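Local coordinates for 2-hydroxyisobutyryl-CoA synthetase (Aquincola tertiaricarbonis, PDB 6HE2), which is an acyl-CoA synthetase of the ANL superfamily of AMP-binding enzymes, with a large N-terminal part joined to a smaller C-terminal domain, at residues Ala65-Arg70 and Gly111-Val116; Glu102-His107 and Arg133-Gly138; Ala204-Trp209 and Ile226-Val231. All coordinates share one frame; numbering follows the deposited sequence.

Interaction 1: Ala65-Arg70 and Gly111-Val116; sequences APFYRR and GDYVCV
D112 and R70 pair off where the loop 111-116 meets the first turn of helix 66-74, in the N-terminal part of this AMP-binding fold. The two side chains cross at about a right angle, yet their flat ends are tilted by only 25° between the guanidinium and carboxylate planes. R70 NH2 reaches D112 OD2 at 2.7 Å on the syn side of the carboxylate, almost within its own guanidinium plane, in a salt bridge. A water closes the arrangement: it accepts from R70 NH2 at 2.8 Å and donates to D112 OD1 at 2.7 Å, while S103 also bonds OD1. The bend of the R70 chain at chi3 brings the guanidinium back over its own helix start, with P66 O above one face.

Beside this polar group lies an aromatic one. F67 and Y113 run side by side, and the tyrosine edge meets the phenylalanine face in a T-shaped pair, centroids 5.2 Å apart and planes at 62°. With F67 CG anti to the backbone N (chi1 170°), the ring is turned so that Y113 CD1 sits over its rim. Farther along the loop, C115 SG packs against A65 CB at 3.7 Å. A65 holds the N-cap position, and two residues on, F67 N, in the first turn of the helix, donates to D112 O at 3.0 Å, approaching from above the carbonyl plane.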
loop_
_atom_site.group_PDB
_atom_site.type_symbol
_atom_site.label_atom_id
_atom_site.label_comp_id
_atom_site.label_asym_id
_atom_site.label_seq_id
_atom_site.Cartn_x
_atom_site.Cartn_y
_atom_site.Cartn_z
ATOM N N ALA A 65 -4.787 26.065 -13.136
ATOM C CA ALA A 65 -3.341 25.831 -13.050
ATOM C C ALA A 65 -2.481 26.951 -13.659
ATOM O O ALA A 65 -2.264 26.945 -14.878
ATOM C CB ALA A 65 -2.986 24.495 -13.703
ATOM N N PRO A 66 -1.890 27.859 -12.834
ATOM C CA PRO A 66 -1.006 28.894 -13.401
ATOM C C PRO A 66 0.225 28.306 -14.097
ATOM O O PRO A 66 0.773 28.959 -14.987
ATOM C CB PRO A 66 -0.659 29.765 -12.186
ATOM C CG PRO A 66 -1.797 29.517 -11.222
ATOM C CD PRO A 66 -2.053 28.055 -11.379
ATOM N N PHE A 67 0.629 27.051 -13.737
ATOM C CA PHE A 67 1.742 26.337 -14.367
ATOM C C PHE A 67 1.474 26.244 -15.866
ATOM O O PHE A 67 2.347 26.601 -16.657
ATOM C CB PHE A 67 1.917 24.919 -13.772
ATOM C CG PHE A 67 2.893 24.029 -14.520
ATOM C CD1 PHE A 67 4.263 24.124 -14.295
ATOM C CD2 PHE A 67 2.441 23.116 -15.469
ATOM C CE1 PHE A 67 5.163 23.306 -14.987
ATOM C CE2 PHE A 67 3.344 22.316 -16.185
ATOM C CZ PHE A 67 4.701 22.401 -15.923
ATOM N N TYR A 68 0.269 25.760 -16.254
ATOM C CA TYR A 68 -0.123 25.635 -17.662
ATOM C C TYR A 68 -0.389 26.963 -18.350
ATOM O O TYR A 68 0.090 27.133 -19.460
ATOM C CB TYR A 68 -1.314 24.687 -17.839
ATOM C CG TYR A 68 -0.948 23.236 -17.634
ATOM C CD1 TYR A 68 -0.095 22.579 -18.521
ATOM C CD2 TYR A 68 -1.456 22.512 -16.558
ATOM C CE1 TYR A 68 0.243 21.243 -18.341
ATOM C CE2 TYR A 68 -1.153 21.159 -16.390
ATOM C CZ TYR A 68 -0.292 20.533 -17.280
ATOM O OH TYR A 68 0.026 19.203 -17.139
ATOM N N ARG A 69 -1.142 27.904 -17.727
ATOM C CA ARG A 69 -1.418 29.190 -18.373
ATOM C C ARG A 69 -0.125 29.905 -18.737
ATOM O O ARG A 69 -0.008 30.379 -19.867
ATOM C CB ARG A 69 -2.344 30.103 -17.541
ATOM C CG ARG A 69 -2.647 31.413 -18.266
ATOM C CD ARG A 69 -3.777 32.187 -17.656
ATOM N NE ARG A 69 -3.927 33.477 -18.330
ATOM C CZ ARG A 69 -5.019 34.236 -18.287
ATOM N NH1 ARG A 69 -6.088 33.842 -17.598
ATOM N NH2 ARG A 69 -5.053 35.395 -18.934
ATOM N N ARG A 70 0.847 29.945 -17.796
ATOM C CA ARG A 70 2.155 30.579 -17.982
ATOM C C ARG A 70 2.963 29.914 -19.116
ATOM O O ARG A 70 3.382 30.611 -20.047
ATOM C CB ARG A 70 2.931 30.559 -16.664
ATOM C CG ARG A 70 4.212 31.394 -16.627
ATOM C CD ARG A 70 4.733 31.629 -15.207
ATOM N NE ARG A 70 4.655 30.440 -14.349
ATOM C CZ ARG A 70 3.716 30.243 -13.423
ATOM N NH1 ARG A 70 2.763 31.150 -13.227
ATOM N NH2 ARG A 70 3.715 29.132 -12.698
ATOM N N GLY A 111 3.151 21.906 -6.379
ATOM C CA GLY A 111 3.289 22.728 -7.582
ATOM C C GLY A 111 2.030 23.499 -7.929
ATOM O O GLY A 111 0.979 23.271 -7.320
ATOM N N ASP A 112 2.108 24.426 -8.903
ATOM C CA ASP A 112 0.909 25.185 -9.263
ATOM C C ASP A 112 0.200 24.608 -10.520
ATOM O O ASP A 112 -0.276 25.349 -11.375
ATOM C CB ASP A 112 1.155 26.710 -9.340
ATOM C CG ASP A 112 2.196 27.229 -10.320
ATOM O OD1 ASP A 112 2.917 26.402 -10.923
ATOM O OD2 ASP A 112 2.314 28.467 -10.454
ATOM N N TYR A 113 0.081 23.264 -10.568
ATOM C CA TYR A 113 -0.665 22.494 -11.569
ATOM C C TYR A 113 -1.587 21.497 -10.836
ATOM O O TYR A 113 -2.216 20.657 -11.474
ATOM C CB TYR A 113 0.258 21.780 -12.592
ATOM C CG TYR A 113 1.296 20.886 -11.956
ATOM C CD1 TYR A 113 2.555 21.380 -11.615
ATOM C CD2 TYR A 113 1.016 19.551 -11.671
ATOM C CE1 TYR A 113 3.506 20.568 -10.994
ATOM C CE2 TYR A 113 1.954 18.733 -11.047
ATOM C CZ TYR A 113 3.202 19.245 -10.719
ATOM O OH TYR A 113 4.135 18.442 -10.123
ATOM N N VAL A 114 -1.680 21.622 -9.491
ATOM C CA VAL A 114 -2.518 20.782 -8.619
ATOM C C VAL A 114 -4.048 20.917 -8.953
ATOM O O VAL A 114 -4.765 19.917 -8.907
ATOM C CB VAL A 114 -2.173 21.009 -7.120
ATOM C CG1 VAL A 114 -2.403 22.464 -6.682
ATOM C CG2 VAL A 114 -2.890 20.008 -6.210
ATOM N N CYS A 115 -4.512 22.138 -9.339
ATOM C CA CYS A 115 -5.872 22.510 -9.787
ATOM C C CYS A 115 -6.916 22.479 -8.690
ATOM O O CYS A 115 -7.631 23.470 -8.491
ATOM C CB CYS A 115 -6.313 21.679 -10.989
ATOM S SG CYS A 115 -5.300 21.910 -12.464
ATOM N N VAL A 116 -7.052 21.327 -8.018
ATOM C CA VAL A 116 -8.016 21.132 -6.936
ATOM C C VAL A 116 -7.588 21.902 -5.692
ATOM O O VAL A 116 -6.388 22.071 -5.475
ATOM C CB VAL A 116 -8.245 19.621 -6.591
ATOM C CG1 VAL A 116 -8.873 18.858 -7.755
ATOM C CG2 VAL A 116 -6.975 18.943 -6.073
HETATM O O HOH W 1 5.285 26.944 -12.017
#

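Interaction 2: Glu102-His107 and Arg133-Gly138; sequences ESQAAH and RPTAFG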
loop_
_atom_site.group_PDB
_atom_site.type_symbol
_atom_site.label_atom_id
_atom_site.label_comp_id
_atom_site.label_asym_id
_atom_site.label_seq_id
_atom_site.Cartn_x
_atom_site.Cartn_y
_atom_site.Cartn_z
ATOM N N GLU A 102 10.539 22.035 -10.872
ATOM C CA GLU A 102 10.632 23.514 -10.782
ATOM C C GLU A 102 9.361 24.114 -10.203
ATOM O O GLU A 102 9.447 24.959 -9.312
ATOM C CB GLU A 102 10.882 24.160 -12.155
ATOM C CG GLU A 102 12.343 24.319 -12.545
ATOM C CD GLU A 102 12.594 24.496 -14.035
ATOM O OE1 GLU A 102 11.642 24.850 -14.772
ATOM O OE2 GLU A 102 13.749 24.270 -14.467
ATOM N N SER A 103 8.183 23.683 -10.715
ATOM C CA SER A 103 6.875 24.139 -10.236
ATOM C C SER A 103 6.666 23.840 -8.730
ATOM O O SER A 103 6.254 24.739 -7.998
ATOM C CB SER A 103 5.748 23.542 -11.073
ATOM O OG SER A 103 4.503 24.125 -10.716
ATOM N N GLN A 104 7.004 22.605 -8.279
ATOM C CA GLN A 104 6.896 22.147 -6.887
ATOM C C GLN A 104 7.873 22.863 -5.959
ATOM O O GLN A 104 7.573 23.046 -4.773
ATOM C CB GLN A 104 7.080 20.626 -6.785
ATOM C CG GLN A 104 5.976 19.839 -7.505
ATOM C CD GLN A 104 5.805 18.405 -7.074
ATOM O OE1 GLN A 104 6.666 17.787 -6.480
ATOM N NE2 GLN A 104 4.700 17.823 -7.441
ATOM N N ALA A 105 9.056 23.239 -6.491
ATOM C CA ALA A 105 10.065 23.986 -5.744
ATOM C C ALA A 105 9.545 25.425 -5.531
ATOM O O ALA A 105 9.615 25.929 -4.413
ATOM C CB ALA A 105 11.393 23.987 -6.498
ATOM N N ALA A 106 8.936 26.037 -6.575
ATOM C CA ALA A 106 8.370 27.401 -6.503
ATOM C C ALA A 106 7.051 27.466 -5.734
ATOM O O ALA A 106 6.759 28.496 -5.109
ATOM C CB ALA A 106 8.170 27.965 -7.902
ATOM N N HIS A 107 6.225 26.398 -5.820
ATOM C CA HIS A 107 4.926 26.337 -5.144
ATOM C C HIS A 107 4.763 25.027 -4.367
ATOM O O HIS A 107 3.983 24.163 -4.767
ATOM C CB HIS A 107 3.766 26.624 -6.116
ATOM C CG HIS A 107 3.949 27.900 -6.874
ATOM N ND1 HIS A 107 3.580 29.124 -6.329
ATOM C CD2 HIS A 107 4.556 28.116 -8.065
ATOM C CE1 HIS A 107 3.936 30.036 -7.225
ATOM N NE2 HIS A 107 4.538 29.479 -8.280
ATOM N N ARG A 133 16.016 14.929 -6.755
ATOM C CA ARG A 133 14.867 15.651 -6.207
ATOM C C ARG A 133 13.527 14.912 -6.550
ATOM O O ARG A 133 13.183 14.761 -7.728
ATOM C CB ARG A 133 14.881 17.126 -6.681
ATOM C CG ARG A 133 13.880 18.047 -5.971
ATOM C CD ARG A 133 14.242 19.523 -6.103
ATOM N NE ARG A 133 13.886 20.097 -7.406
ATOM C CZ ARG A 133 14.074 21.372 -7.742
ATOM N NH1 ARG A 133 14.617 22.221 -6.876
ATOM N NH2 ARG A 133 13.725 21.807 -8.947
ATOM N N PRO A 134 12.785 14.404 -5.538
ATOM C CA PRO A 134 11.532 13.688 -5.849
ATOM C C PRO A 134 10.342 14.594 -6.162
ATOM O O PRO A 134 10.301 15.746 -5.764
ATOM C CB PRO A 134 11.284 12.832 -4.602
ATOM C CG PRO A 134 11.979 13.556 -3.492
ATOM C CD PRO A 134 13.033 14.464 -4.083
ATOM N N THR A 135 9.367 14.034 -6.863
ATOM C CA THR A 135 8.116 14.653 -7.273
ATOM C C THR A 135 7.022 14.184 -6.309
ATOM O O THR A 135 6.936 12.992 -6.046
ATOM C CB THR A 135 7.846 14.246 -8.741
ATOM O OG1 THR A 135 8.853 14.850 -9.543
ATOM C CG2 THR A 135 6.475 14.689 -9.251
ATOM N N ALA A 136 6.199 15.115 -5.786
ATOM C CA ALA A 136 5.092 14.791 -4.871
ATOM C C ALA A 136 3.779 14.672 -5.627
ATOM O O ALA A 136 3.453 15.540 -6.433
ATOM C CB ALA A 136 4.963 15.855 -3.777
ATOM N N PHE A 137 3.036 13.593 -5.379
ATOM C CA PHE A 137 1.708 13.391 -5.957
ATOM C C PHE A 137 0.673 13.663 -4.889
ATOM O O PHE A 137 0.696 13.030 -3.833
ATOM C CB PHE A 137 1.501 11.974 -6.537
ATOM C CG PHE A 137 2.471 11.555 -7.610
ATOM C CD1 PHE A 137 2.782 12.409 -8.668
ATOM C CD2 PHE A 137 3.069 10.302 -7.576
ATOM C CE1 PHE A 137 3.696 12.024 -9.654
ATOM C CE2 PHE A 137 3.996 9.930 -8.548
ATOM C CZ PHE A 137 4.292 10.786 -9.587
ATOM N N GLY A 138 -0.208 14.608 -5.178
ATOM C CA GLY A 138 -1.343 14.972 -4.343
ATOM C C GLY A 138 -2.575 14.618 -5.141
ATOM O O GLY A 138 -2.987 15.384 -6.011
#
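Q104, on the last turns of helix 97-106, faces T135 and A136, where the loop enters strand 136-140, yet the backbones stay well apart: the CA atoms of Q104 and T135 are separated by 7.6 Å, and the gap is spanned by long side chains, chiefly Q104. T135 and F137 use their backbone groups on T127 and H125, at the antiparallel partner strand 121-126 and the loop following it, so the N-H and C=O of A136 point outward at the other edge.

The Q104 carboxamide takes both. A136 N donates to Q104 OE1 at 2.8 Å in an almost straight bond (178°), lying in the carbonyl plane on a lone pair. Q104 NE2 donates to A136 O, also at 2.8 Å and on a lone pair, though this bond is more bent (148°) and tilted from the amide plane. An extended chain beyond CG carries the amide this far. Q335 supplies a second donor to A136 O, and weak bonds lead from Q104 NE2 to Y113 and F110.

Nearer the surface, the poorly ordered R133 lays one guanidinium face on the methyl of A105, NH1 being 3.7 Å from A105 CB. R133 and T135 appear to close the Gly/Ser/Thr-rich loop found in this family, and the T135 side chain lies about 8 Å from bound AMP. W209 of the second subunit packs on P134 and A136.

Pairing donor with acceptor and acceptor with donor fixes which way the amide is flipped, and lets a side chain satisfy buried backbone groups much as a neighbouring strand would.

Interaction 3: Ala204-Trp209 and Ile226-Val231; sequences ARLVQW and IHLAEV. With COA (coenzyme A), chain E.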
loop_
_atom_site.group_PDB
_atom_site.type_symbol
_atom_site.label_atom_id
_atom_site.label_comp_id
_atom_site.label_asym_id
_atom_site.label_seq_id
_atom_site.Cartn_x
_atom_site.Cartn_y
_atom_site.Cartn_z
ATOM N N ALA A 204 9.675 -15.802 0.956
ATOM C CA ALA A 204 9.462 -17.139 1.512
ATOM C C ALA A 204 8.094 -17.278 2.206
ATOM O O ALA A 204 7.511 -18.362 2.187
ATOM C CB ALA A 204 10.593 -17.516 2.458
ATOM N N ARG A 205 7.579 -16.183 2.785
ATOM C CA ARG A 205 6.267 -16.149 3.458
ATOM C C ARG A 205 5.158 -16.162 2.394
ATOM O O ARG A 205 4.196 -16.920 2.505
ATOM C CB ARG A 205 6.171 -14.899 4.345
ATOM C CG ARG A 205 4.950 -14.791 5.283
ATOM C CD ARG A 205 5.030 -13.527 6.165
ATOM N NE ARG A 205 6.305 -13.466 6.888
ATOM C CZ ARG A 205 7.229 -12.519 6.732
ATOM N NH1 ARG A 205 7.003 -11.481 5.928
ATOM N NH2 ARG A 205 8.368 -12.579 7.410
ATOM N N LEU A 206 5.335 -15.362 1.342
ATOM C CA LEU A 206 4.415 -15.266 0.217
ATOM C C LEU A 206 4.175 -16.590 -0.499
ATOM O O LEU A 206 3.031 -16.881 -0.807
ATOM C CB LEU A 206 4.865 -14.174 -0.780
ATOM C CG LEU A 206 3.899 -13.851 -1.952
ATOM C CD1 LEU A 206 2.453 -13.589 -1.453
ATOM C CD2 LEU A 206 4.417 -12.680 -2.760
ATOM N N VAL A 207 5.229 -17.371 -0.789
ATOM C CA VAL A 207 5.090 -18.649 -1.503
ATOM C C VAL A 207 4.197 -19.632 -0.729
ATOM O O VAL A 207 3.404 -20.308 -1.365
ATOM C CB VAL A 207 6.423 -19.297 -1.976
ATOM C CG1 VAL A 207 7.095 -18.432 -3.023
ATOM C CG2 VAL A 207 7.378 -19.593 -0.823
ATOM N N GLN A 208 4.269 -19.654 0.628
ATOM C CA GLN A 208 3.388 -20.463 1.484
ATOM C C GLN A 208 1.951 -19.943 1.387
ATOM O O GLN A 208 1.026 -20.752 1.288
ATOM C CB GLN A 208 3.850 -20.450 2.960
ATOM C CG GLN A 208 5.247 -21.039 3.217
ATOM C CD GLN A 208 5.424 -22.496 2.813
ATOM O OE1 GLN A 208 4.532 -23.344 2.963
ATOM N NE2 GLN A 208 6.602 -22.823 2.304
ATOM N N TRP A 209 1.757 -18.598 1.402
ATOM C CA TRP A 209 0.429 -17.962 1.276
ATOM C C TRP A 209 -0.189 -18.255 -0.079
ATOM O O TRP A 209 -1.371 -18.559 -0.133
ATOM C CB TRP A 209 0.467 -16.442 1.556
ATOM C CG TRP A 209 0.401 -16.124 3.025
ATOM C CD1 TRP A 209 1.452 -16.071 3.895
ATOM C CD2 TRP A 209 -0.787 -15.964 3.821
ATOM N NE1 TRP A 209 0.997 -15.847 5.175
ATOM C CE2 TRP A 209 -0.373 -15.769 5.159
ATOM C CE3 TRP A 209 -2.165 -15.936 3.527
ATOM C CZ2 TRP A 209 -1.285 -15.571 6.208
ATOM C CZ3 TRP A 209 -3.068 -15.715 4.566
ATOM C CH2 TRP A 209 -2.628 -15.584 5.894
ATOM N N ILE A 226 10.255 -13.405 -11.338
ATOM C CA ILE A 226 11.378 -14.337 -11.579
ATOM C C ILE A 226 12.026 -14.717 -10.216
ATOM O O ILE A 226 12.238 -15.897 -9.960
ATOM C CB ILE A 226 12.384 -13.759 -12.628
ATOM C CG1 ILE A 226 11.741 -13.687 -14.031
ATOM C CG2 ILE A 226 13.737 -14.526 -12.666
ATOM C CD1 ILE A 226 12.399 -12.701 -15.018
ATOM N N HIS A 227 12.276 -13.732 -9.339
ATOM C CA HIS A 227 12.831 -13.935 -7.990
ATOM C C HIS A 227 11.901 -14.792 -7.098
ATOM O O HIS A 227 12.389 -15.632 -6.345
ATOM C CB HIS A 227 13.092 -12.572 -7.304
ATOM C CG HIS A 227 13.534 -12.690 -5.876
ATOM N ND1 HIS A 227 12.649 -12.506 -4.835
ATOM C CD2 HIS A 227 14.746 -12.998 -5.365
ATOM C CE1 HIS A 227 13.350 -12.690 -3.728
ATOM N NE2 HIS A 227 14.611 -12.994 -3.994
ATOM N N LEU A 228 10.576 -14.539 -7.147
ATOM C CA LEU A 228 9.606 -15.291 -6.370
ATOM C C LEU A 228 9.538 -16.774 -6.829
ATOM O O LEU A 228 9.409 -17.665 -5.986
ATOM C CB LEU A 228 8.232 -14.607 -6.429
ATOM C CG LEU A 228 7.151 -15.183 -5.511
ATOM C CD1 LEU A 228 7.478 -14.938 -4.015
ATOM C CD2 LEU A 228 5.800 -14.658 -5.894
ATOM N N ALA A 229 9.688 -17.031 -8.147
ATOM C CA ALA A 229 9.716 -18.383 -8.704
ATOM C C ALA A 229 10.925 -19.157 -8.162
ATOM O O ALA A 229 10.805 -20.337 -7.825
ATOM C CB ALA A 229 9.733 -18.334 -10.226
ATOM N N GLU A 230 12.065 -18.473 -8.011
ATOM C CA GLU A 230 13.293 -19.051 -7.471
ATOM C C GLU A 230 13.145 -19.316 -5.977
ATOM O O GLU A 230 13.524 -20.390 -5.513
ATOM C CB GLU A 230 14.500 -18.150 -7.770
ATOM C CG GLU A 230 14.870 -18.144 -9.250
ATOM C CD GLU A 230 15.673 -16.971 -9.790
ATOM O OE1 GLU A 230 16.145 -16.134 -8.983
ATOM O OE2 GLU A 230 15.850 -16.906 -11.029
ATOM N N VAL A 231 12.555 -18.362 -5.229
ATOM C CA VAL A 231 12.308 -18.532 -3.788
ATOM C C VAL A 231 11.387 -19.757 -3.553
ATOM O O VAL A 231 11.662 -20.557 -2.658
ATOM C CB VAL A 231 11.825 -17.227 -3.098
ATOM C CG1 VAL A 231 11.257 -17.505 -1.706
ATOM C CG2 VAL A 231 12.973 -16.216 -3.004
HETATM N N1A COA E . 12.156 -6.708 -7.029
HETATM C C2A COA E . 11.877 -6.301 -5.785
HETATM N N3A COA E . 12.430 -6.691 -4.631
HETATM C C4A COA E . 13.375 -7.626 -4.840
HETATM C C5A COA E . 13.751 -8.165 -6.060
HETATM C C6A COA E . 13.113 -7.649 -7.211
HETATM N N6A COA E . 13.453 -7.978 -8.462
HETATM N N7A COA E . 14.755 -9.108 -5.892
HETATM C C8A COA E . 14.977 -9.098 -4.599
HETATM N N9A COA E . 14.191 -8.216 -3.902
HETATM C C1B COA E . 14.253 -7.892 -2.476
HETATM C C2B COA E . 13.394 -8.790 -1.577
HETATM O O2B COA E . 12.829 -8.064 -0.488
HETATM C C3B COA E . 14.430 -9.820 -1.136
HETATM O O3B COA E . 14.095 -10.510 0.084
HETATM P P3B COA E . 13.157 -11.825 0.154
HETATM O O7A COA E . 11.731 -11.373 -0.123
HETATM O O8A COA E . 13.344 -12.399 1.525
HETATM O O9A COA E . 13.722 -12.833 -0.819
HETATM C C4B COA E . 15.676 -8.963 -0.943
HETATM O O4B COA E . 15.596 -8.019 -2.036
HETATM C C5B COA E . 16.988 -9.705 -1.014
HETATM O O5B COA E . 17.026 -10.429 -2.260
HETATM P P1A COA E . 18.226 -11.419 -2.630
HETATM O O1A COA E . 18.074 -12.107 -3.937
HETATM O O2A COA E . 18.351 -12.477 -1.519
HETATM O O3A COA E . 19.528 -10.497 -2.654
HETATM P P2A COA E . 19.972 -9.125 -3.342
HETATM O O4A COA E . 19.756 -7.996 -2.402
HETATM O O5A COA E . 21.485 -9.258 -3.602
HETATM O O6A COA E . 19.236 -8.879 -4.779
HETATM C CBP COA E . 18.691 -7.094 -6.366
HETATM C CCP COA E . 19.799 -7.845 -5.618
HETATM C CDP COA E . 19.406 -6.008 -7.184
HETATM C CEP COA E . 17.975 -8.050 -7.332
HETATM C CAP COA E . 17.640 -6.449 -5.422
HETATM O OAP COA E . 18.118 -6.202 -4.107
#
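The H227 imidazole lies against coenzyme A: C8A of the adenine sits 3.9 Å above the plane of one face, over the ring centre, while O9A of the 3'-phosphate lies at the ring edge, in its plane. The modelled 2.9 Å between H227 CE1 and O9A is unusually short and doubtful at this resolution. With CG anti to the backbone N (chi1 174°), the ring is carried to the coenzyme A side of helix 222-234. V231 CG2 approaches the same phosphate oxygen more loosely. On helix 202-213, the indole of W209 is turned outward to L174 of the second subunit.

Between the helices the contact is purely apolar. Their axes come within 9.5 Å and cross at -77°, steeply enough that few side chains can meet. L228 meets two residues of helix 202-213: its CD1 touches V207 CG1 at 3.7 Å, the two side chains sliding past each other in opposite directions, and its CD2 meets L206 CD2 at 4.0 Å, those two chains crossing at about a right angle. V231 CG1 presses on the backbone of A204, 3.5 Å from A204 N, where the CA atoms of the two segments come nearest. L237 covers V207 from a loop, and Y268 of helix 258-268 lies against L228.

Coenzyme A is further hydrogen-bonded by S203, G201 and S223, all at or near the N-terminal ends of these two helices. The helices belong to successive beta-alpha-beta crossovers, one before and one after strand 217-220 of the parallel sheet, and their starts, with the H227 face, line the coenzyme A site.

In the fold
Interactions 1 and 2 are neighbours, 12 Å apart between centres and in direct touch: S103 and Q104 of helix 97-106 meet D112 and Y113 of the loop that follows it, so the two contacts share that helix-loop unit. Both are partly buried and use polar groups, interaction 1 a salt bridge with water together with an aromatic pair at the helix start in 65-70, interaction 2 a side-chain amide on a strand edge in 133-138. Interaction 3 is separate, about 23 Å from interaction 2 between nearest atoms. It is buried, joins two helices through aliphatic groups, and has coenzyme A lying against H227. Interactions 2 and 3 both reach the second subunit, whereas interaction 1 does not.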